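Tylactone synthase starter module and modules 1 & 2 (Streptomyces fradiae, PDB 2Z5L) probably reduces the beta-keto group of an acyl-carrier-protein-bound polyketide intermediate with NADPH, setting hydroxyl stereochemistry as the first ketoreductase of tylosin biosynthesis. Local coordinates at residues A89-L94 with L129-D134; A317-D320 with A326-A329; L383-L388 with G466-N471. All blocks are in the same frame, centred on the assembly; numbering follows the deposited sequence.

Contact 1: residues A89-L94 with L129-D134; sequences AEVAEL and LQAVSD
The peptide group joining Val91 to Ala92 is the flat surface of this contact, and the methyl of Ala131 rests on one of its faces. Ala131 CB stands almost vertically above the plane at Ala92 N, 3.6 Å from that atom, and is 4.0 Å from Val91 C. Two side chains adjoin the methyl at the margins of the peptide: Ala92 CB lies 4.0 Å from Ala131 CB, and Val91 CB touches the same methyl at 4.1 Å. The valine adds one branch, CG1, which lies anti to the backbone N (chi1 -173°) and reaches Ala131 CB at 4.1 Å.

Because both residues at the closest backbone approach are alanines, helices 88-99 and 119-135 come very close, the CA atoms of Ala92 and Ala131 being 4.6 Å apart. These helices pack together in the N-terminal half of the chain, where strands 49-54, 107-111 and 140-147 run parallel; this is consistent with the Rossmann-like structural subdomain of modular ketoreductases. The interface continues beyond the touching residues. Val132 meets Leu95 and Met99 further along helix 88-99, while Asp134 OD1 forms a salt bridge with Arg88 NH2 at that helix's start.

Within the contact itself, every side-chain pair is apolar, and the closest approach is a methyl over a peptide face. The close fit therefore implies shape-matched dispersion packing of a methyl against backbone, with charge pairing left to the neighbouring Asp134 and Arg88.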
loop_
_atom_site.group_PDB
_atom_site.type_symbol
_atom_site.label_atom_id
_atom_site.label_comp_id
_atom_site.label_asym_id
_atom_site.label_seq_id
_atom_site.Cartn_x
_atom_site.Cartn_y
_atom_site.Cartn_z
ATOM N N ALA A 89 -0.003 -2.391 -24.566
ATOM C CA ALA A 89 -0.002 -2.281 -26.010
ATOM C C ALA A 89 -1.430 -2.328 -26.534
ATOM O O ALA A 89 -1.773 -1.590 -27.447
ATOM C CB ALA A 89 0.832 -3.418 -26.627
ATOM N N GLU A 90 -2.263 -3.198 -25.965
ATOM C CA GLU A 90 -3.649 -3.300 -26.414
ATOM C C GLU A 90 -4.421 -2.055 -26.001
ATOM O O GLU A 90 -5.144 -1.471 -26.805
ATOM C CB GLU A 90 -4.324 -4.525 -25.805
ATOM C CG GLU A 90 -3.587 -5.834 -26.042
ATOM C CD GLU A 90 -4.003 -6.915 -25.066
ATOM O OE1 GLU A 90 -5.214 -7.252 -25.034
ATOM O OE2 GLU A 90 -3.124 -7.426 -24.328
ATOM N N VAL A 91 -4.252 -1.645 -24.751
ATOM C CA VAL A 91 -4.958 -0.478 -24.259
ATOM C C VAL A 91 -4.553 0.771 -25.037
ATOM O O VAL A 91 -5.397 1.619 -25.338
ATOM C CB VAL A 91 -4.717 -0.284 -22.753
ATOM C CG1 VAL A 91 -5.591 0.839 -22.221
ATOM C CG2 VAL A 91 -5.017 -1.579 -22.027
ATOM N N ALA A 92 -3.271 0.890 -25.378
ATOM C CA ALA A 92 -2.826 2.050 -26.153
ATOM C C ALA A 92 -3.641 2.099 -27.456
ATOM O O ALA A 92 -4.137 3.156 -27.840
ATOM C CB ALA A 92 -1.320 1.947 -26.465
ATOM N N GLU A 93 -3.791 0.948 -28.118
ATOM C CA GLU A 93 -4.557 0.865 -29.370
ATOM C C GLU A 93 -6.015 1.290 -29.240
ATOM O O GLU A 93 -6.591 1.859 -30.176
ATOM C CB GLU A 93 -4.507 -0.555 -29.946
ATOM C CG GLU A 93 -3.405 -0.773 -30.973
ATOM C CD GLU A 93 -3.299 -2.217 -31.454
ATOM O OE1 GLU A 93 -4.326 -2.786 -31.908
ATOM O OE2 GLU A 93 -2.176 -2.782 -31.385
ATOM N N LEU A 94 -6.617 1.008 -28.087
ATOM C CA LEU A 94 -8.011 1.378 -27.856
ATOM C C LEU A 94 -8.170 2.868 -27.545
ATOM O O LEU A 94 -9.176 3.481 -27.914
ATOM C CB LEU A 94 -8.598 0.549 -26.715
ATOM C CG LEU A 94 -8.806 -0.947 -26.994
ATOM C CD1 LEU A 94 -9.090 -1.669 -25.688
ATOM C CD2 LEU A 94 -9.960 -1.134 -27.965
ATOM N N LEU A 129 -2.715 3.595 -17.506
ATOM C CA LEU A 129 -1.874 4.758 -17.249
ATOM C C LEU A 129 -0.664 4.732 -18.169
ATOM O O LEU A 129 -0.335 5.738 -18.814
ATOM C CB LEU A 129 -1.415 4.791 -15.784
ATOM C CG LEU A 129 -0.545 5.984 -15.368
ATOM C CD1 LEU A 129 -1.203 7.273 -15.834
ATOM C CD2 LEU A 129 -0.361 5.987 -13.862
ATOM N N GLN A 130 -0.012 3.575 -18.231
ATOM C CA GLN A 130 1.162 3.387 -19.078
ATOM C C GLN A 130 0.875 3.704 -20.527
ATOM O O GLN A 130 1.729 4.261 -21.239
ATOM C CB GLN A 130 1.670 1.947 -18.998
ATOM C CG GLN A 130 2.148 1.515 -17.625
ATOM C CD GLN A 130 2.511 0.042 -17.594
ATOM O OE1 GLN A 130 1.737 -0.808 -18.049
ATOM N NE2 GLN A 130 3.687 -0.272 -17.060
ATOM N N ALA A 131 -0.326 3.342 -20.966
ATOM C CA ALA A 131 -0.730 3.572 -22.346
ATOM C C ALA A 131 -0.947 5.051 -22.636
ATOM O O ALA A 131 -0.584 5.533 -23.708
ATOM C CB ALA A 131 -2.002 2.784 -22.650
ATOM N N VAL A 132 -1.533 5.762 -21.675
ATOM C CA VAL A 132 -1.797 7.187 -21.834
ATOM C C VAL A 132 -0.495 7.963 -21.956
ATOM O O VAL A 132 -0.391 8.929 -22.716
ATOM C CB VAL A 132 -2.588 7.746 -20.645
ATOM C CG1 VAL A 132 -2.704 9.253 -20.770
ATOM C CG2 VAL A 132 -3.971 7.114 -20.604
ATOM N N SER A 133 0.494 7.528 -21.191
ATOM C CA SER A 133 1.804 8.140 -21.195
ATOM C C SER A 133 2.450 7.847 -22.547
ATOM O O SER A 133 3.044 8.729 -23.163
ATOM C CB SER A 133 2.645 7.552 -20.059
ATOM O OG SER A 133 3.917 8.158 -19.962
ATOM N N ASP A 134 2.313 6.609 -23.018
ATOM C CA ASP A 134 2.893 6.219 -24.299
ATOM C C ASP A 134 2.351 7.032 -25.479
ATOM O O ASP A 134 3.119 7.524 -26.302
ATOM C CB ASP A 134 2.661 4.725 -24.572
ATOM C CG ASP A 134 3.283 3.823 -23.515
ATOM O OD1 ASP A 134 4.424 4.100 -23.072
ATOM O OD2 ASP A 134 2.632 2.819 -23.134
#

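Contact 2: residues A317-D320 with A326-A329; sequences AACD and ALAA
Cys319 SG is the tight centre of the contact, set against two successive residues of the helix. Cys319 SG lies 3.8 Å from Ala326 CB and 4.0 Å from Leu327 CG, so the sulfur occupies the angle between a methyl and a branched chain. The leucine presents its branch point first, with CD2 slightly further back at 4.2 Å from Cys319 SG. Behind the sulfur, Cys319 CB also meets the alanine methyl, at 4.1 Å from Ala326 CB. Two torsions account for this meeting: Cys319 points its CB toward the helix, and the thiol continues anti to the backbone nitrogen (chi1 173°), which puts SG against it, and Leu327, whose CB does not aim at the cysteine, has CG beside its backbone nitrogen (chi1 -84°), which carries the chain's end nearer.

The segments belong to a Rossmann beta-alpha-beta unit of the ketoreductase domain, in which strand 313-318 leads through a short connection into helix 324-333 and then to the parallel strand 338-341. Cys319 is the first residue beyond the strand, and it covers the early part of the returning helix. On the inner side Leu327 goes deeper, touching Leu372, Leu373 and Leu376 of helix 356-376, so the leucine that Cys319 touches also belongs to a leucine cluster with that helix.

The other side is loose. Ala318 turns its methyl away from the helix and approaches it through its carbonyl alone, Ala318 O being 4.3 Å from Ala326 CB. Its strand is the outermost on this side, held inward by backbone bonds from Ala317 to Leu289 and Ser291. Asp320 is exposed and poorly ordered, with its carboxylate near the like-charged Glu323.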
loop_
_atom_site.group_PDB
_atom_site.type_symbol
_atom_site.label_atom_id
_atom_site.label_comp_id
_atom_site.label_asym_id
_atom_site.label_seq_id
_atom_site.Cartn_x
_atom_site.Cartn_y
_atom_site.Cartn_z
ATOM N N ALA A 317 12.960 -23.515 8.238
ATOM C CA ALA A 317 12.447 -24.209 7.060
ATOM C C ALA A 317 12.424 -23.350 5.796
ATOM O O ALA A 317 12.293 -22.126 5.860
ATOM C CB ALA A 317 11.041 -24.732 7.341
ATOM N N ALA A 318 12.531 -24.006 4.645
ATOM C CA ALA A 318 12.508 -23.319 3.357
ATOM C C ALA A 318 11.066 -23.133 2.896
ATOM O O ALA A 318 10.167 -23.863 3.323
ATOM C CB ALA A 318 13.290 -24.123 2.325
ATOM N N CYS A 319 10.848 -22.158 2.020
ATOM C CA CYS A 319 9.515 -21.886 1.510
ATOM C C CYS A 319 9.517 -20.726 0.517
ATOM O O CYS A 319 10.383 -19.855 0.566
ATOM C CB CYS A 319 8.569 -21.547 2.665
ATOM S SG CYS A 319 6.919 -21.004 2.128
ATOM N N ASP A 320 8.542 -20.722 -0.382
ATOM C CA ASP A 320 8.418 -19.653 -1.362
ATOM C C ASP A 320 7.434 -18.638 -0.818
ATOM O O ASP A 320 6.943 -17.781 -1.554
ATOM C CB ASP A 320 7.903 -20.197 -2.687
ATOM C CG ASP A 320 8.732 -21.347 -3.193
ATOM O OD1 ASP A 320 8.418 -21.875 -4.285
ATOM O OD2 ASP A 320 9.699 -21.723 -2.493
ATOM N N ALA A 326 3.944 -25.811 1.882
ATOM C CA ALA A 326 5.070 -25.469 2.755
ATOM C C ALA A 326 4.664 -24.678 4.004
ATOM O O ALA A 326 5.099 -25.006 5.115
ATOM C CB ALA A 326 6.134 -24.710 1.967
ATOM N N LEU A 327 3.840 -23.641 3.837
ATOM C CA LEU A 327 3.396 -22.861 4.994
ATOM C C LEU A 327 2.406 -23.658 5.837
ATOM O O LEU A 327 2.527 -23.683 7.055
ATOM C CB LEU A 327 2.733 -21.530 4.590
ATOM C CG LEU A 327 3.600 -20.288 4.308
ATOM C CD1 LEU A 327 2.698 -19.045 4.185
ATOM C CD2 LEU A 327 4.591 -20.089 5.455
ATOM N N ALA A 328 1.409 -24.271 5.205
ATOM C CA ALA A 328 0.429 -25.070 5.958
ATOM C C ALA A 328 1.135 -26.085 6.848
ATOM O O ALA A 328 0.911 -26.119 8.049
ATOM C CB ALA A 328 -0.526 -25.790 4.988
ATOM N N ALA A 329 1.993 -26.900 6.247
ATOM C CA ALA A 329 2.755 -27.902 6.973
ATOM C C ALA A 329 3.469 -27.343 8.194
ATOM O O ALA A 329 3.601 -28.013 9.216
ATOM C CB ALA A 329 3.777 -28.549 6.033
#

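Contact 3: residues L383-L388 with G466-N471; sequences LDAFVL and GAMGRN
Met468 CE is the probe that makes this contact, pressing against Val387 CG2 at 3.4 Å, tighter than ordinary van der Waals spacing. Behind it, Met468 SD is 4.0 Å from the same Val387 CG2, so the thioether's end covers one branch of the valine while the two side chains cross at about a right angle. The methyl also reaches Ala385 CB, at 4.1 Å from Met468 CE, and thereby touches two residues spaced by two along the chain.

A bend at the sulfur (chi3 88°) swings CE aside after an otherwise extended chi2 of 175°. Phe340 lines the site from the adjacent strand, touching both Val387 and Met468, and Trp256 adds a further wall beside the methionine. Val387 is held by backbone bonds to Val339 and His341, which fix the strand position from which its side chain faces the helix. The helix stops just beyond Met468 in a Schellman motif, with Asn471 at positive phi as its C-prime residue.

Within the ketoreductase's Rossmann core, helix 457-470 thus covers the face of strands 338-341 and 386-391 that Val387 looks onto. Phe386, directed away from Met468, meets Leu373 of helix 356-376 and makes a cation-pi contact with Arg418, and Leu388 packs on Ala370 of helix 356-376 and on Leu411 and Leu414 of helix 402-419.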
loop_
_atom_site.group_PDB
_atom_site.type_symbol
_atom_site.label_atom_id
_atom_site.label_comp_id
_atom_site.label_asym_id
_atom_site.label_seq_id
_atom_site.Cartn_x
_atom_site.Cartn_y
_atom_site.Cartn_z
ATOM N N LEU A 383 -3.385 -18.084 18.329
ATOM C CA LEU A 383 -2.793 -16.923 17.661
ATOM C C LEU A 383 -3.303 -15.611 18.255
ATOM O O LEU A 383 -4.495 -15.335 18.217
ATOM C CB LEU A 383 -3.120 -16.964 16.163
ATOM C CG LEU A 383 -2.545 -15.861 15.274
ATOM C CD1 LEU A 383 -1.033 -15.985 15.218
ATOM C CD2 LEU A 383 -3.141 -15.980 13.874
ATOM N N ASP A 384 -2.411 -14.802 18.810
ATOM C CA ASP A 384 -2.839 -13.533 19.379
ATOM C C ASP A 384 -2.025 -12.383 18.803
ATOM O O ASP A 384 -2.063 -11.267 19.316
ATOM C CB ASP A 384 -2.678 -13.542 20.895
ATOM C CG ASP A 384 -1.234 -13.469 21.316
ATOM O OD1 ASP A 384 -0.476 -14.400 20.981
ATOM O OD2 ASP A 384 -0.852 -12.475 21.967
ATOM N N ALA A 385 -1.272 -12.658 17.744
ATOM C CA ALA A 385 -0.465 -11.626 17.119
ATOM C C ALA A 385 -0.218 -11.939 15.648
ATOM O O ALA A 385 0.272 -13.012 15.297
ATOM C CB ALA A 385 0.844 -11.477 17.859
ATOM N N PHE A 386 -0.578 -10.984 14.798
ATOM C CA PHE A 386 -0.428 -11.094 13.354
ATOM C C PHE A 386 0.188 -9.761 12.900
ATOM O O PHE A 386 -0.515 -8.762 12.695
ATOM C CB PHE A 386 -1.813 -11.291 12.733
ATOM C CG PHE A 386 -1.797 -11.883 11.354
ATOM C CD1 PHE A 386 -1.632 -13.248 11.164
ATOM C CD2 PHE A 386 -1.966 -11.069 10.239
ATOM C CE1 PHE A 386 -1.641 -13.796 9.876
ATOM C CE2 PHE A 386 -1.977 -11.607 8.950
ATOM C CZ PHE A 386 -1.812 -12.972 8.767
ATOM N N VAL A 387 1.504 -9.745 12.746
ATOM C CA VAL A 387 2.202 -8.531 12.366
ATOM C C VAL A 387 2.679 -8.505 10.923
ATOM O O VAL A 387 3.414 -9.391 10.469
ATOM C CB VAL A 387 3.410 -8.320 13.291
ATOM C CG1 VAL A 387 3.961 -6.923 13.124
ATOM C CG2 VAL A 387 2.993 -8.566 14.724
ATOM N N LEU A 388 2.265 -7.475 10.198
ATOM C CA LEU A 388 2.670 -7.347 8.813
ATOM C C LEU A 388 3.586 -6.149 8.689
ATOM O O LEU A 388 3.301 -5.065 9.218
ATOM C CB LEU A 388 1.446 -7.196 7.899
ATOM C CG LEU A 388 0.366 -8.291 7.992
ATOM C CD1 LEU A 388 -0.781 -7.934 7.081
ATOM C CD2 LEU A 388 0.927 -9.660 7.608
ATOM N N GLY A 466 6.010 -1.120 20.769
ATOM C CA GLY A 466 5.175 -0.052 21.290
ATOM C C GLY A 466 3.833 -0.004 20.579
ATOM O O GLY A 466 2.785 0.143 21.200
ATOM N N ALA A 467 3.873 -0.128 19.260
ATOM C CA ALA A 467 2.671 -0.106 18.456
ATOM C C ALA A 467 1.817 -1.307 18.804
ATOM O O ALA A 467 0.590 -1.207 18.886
ATOM C CB ALA A 467 3.027 -0.128 16.967
ATOM N N MET A 468 2.470 -2.452 18.994
ATOM C CA MET A 468 1.769 -3.688 19.334
ATOM C C MET A 468 1.113 -3.581 20.709
ATOM O O MET A 468 0.105 -4.237 20.986
ATOM C CB MET A 468 2.736 -4.880 19.288
ATOM C CG MET A 468 3.093 -5.341 17.880
ATOM S SD MET A 468 4.343 -6.665 17.937
ATOM C CE MET A 468 3.267 -8.128 18.082
ATOM N N GLY A 469 1.686 -2.743 21.564
ATOM C CA GLY A 469 1.114 -2.546 22.883
ATOM C C GLY A 469 -0.208 -1.802 22.746
ATOM O O GLY A 469 -1.217 -2.215 23.304
ATOM N N ARG A 470 -0.197 -0.704 21.991
ATOM C CA ARG A 470 -1.392 0.103 21.777
ATOM C C ARG A 470 -2.462 -0.700 21.047
ATOM O O ARG A 470 -3.637 -0.314 21.014
ATOM C CB ARG A 470 -1.063 1.335 20.938
ATOM C CG ARG A 470 -0.147 2.340 21.607
ATOM C CD ARG A 470 0.028 3.535 20.696
ATOM N NE ARG A 470 -1.258 3.971 20.142
ATOM C CZ ARG A 470 -2.163 4.687 20.809
ATOM N NH1 ARG A 470 -1.921 5.060 22.060
ATOM N NH2 ARG A 470 -3.308 5.029 20.229
ATOM N N ASN A 471 -2.030 -1.812 20.465
ATOM C CA ASN A 471 -2.870 -2.703 19.686
ATOM C C ASN A 471 -3.318 -2.003 18.406
ATOM O O ASN A 471 -4.477 -2.102 18.012
ATOM C CB ASN A 471 -4.097 -3.152 20.474
ATOM C CG ASN A 471 -4.366 -4.636 20.316
ATOM O OD1 ASN A 471 -5.170 -5.047 19.464
ATOM N ND2 ASN A 471 -3.713 -5.450 21.145
#

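From the N terminus, contact 1 comes first, closing a loop of 34 residues that contains strand 107-111 and joining two helices of the N-terminal half. Contact 2 opens well after it has closed and is the most local, with five residues turning strand 313-318 into helix 324-333. Contact 3 follows, spanning 77 residues to bring helix 457-470 onto strand 386-391. The three loops are in series, so none crosses or encloses another. Contacts 2 and 3 reach the same sheet, their centres about 23 Å apart, whereas contacts 1 and 3 lie on opposite sides of the chain's centre, with centres about 43 Å apart.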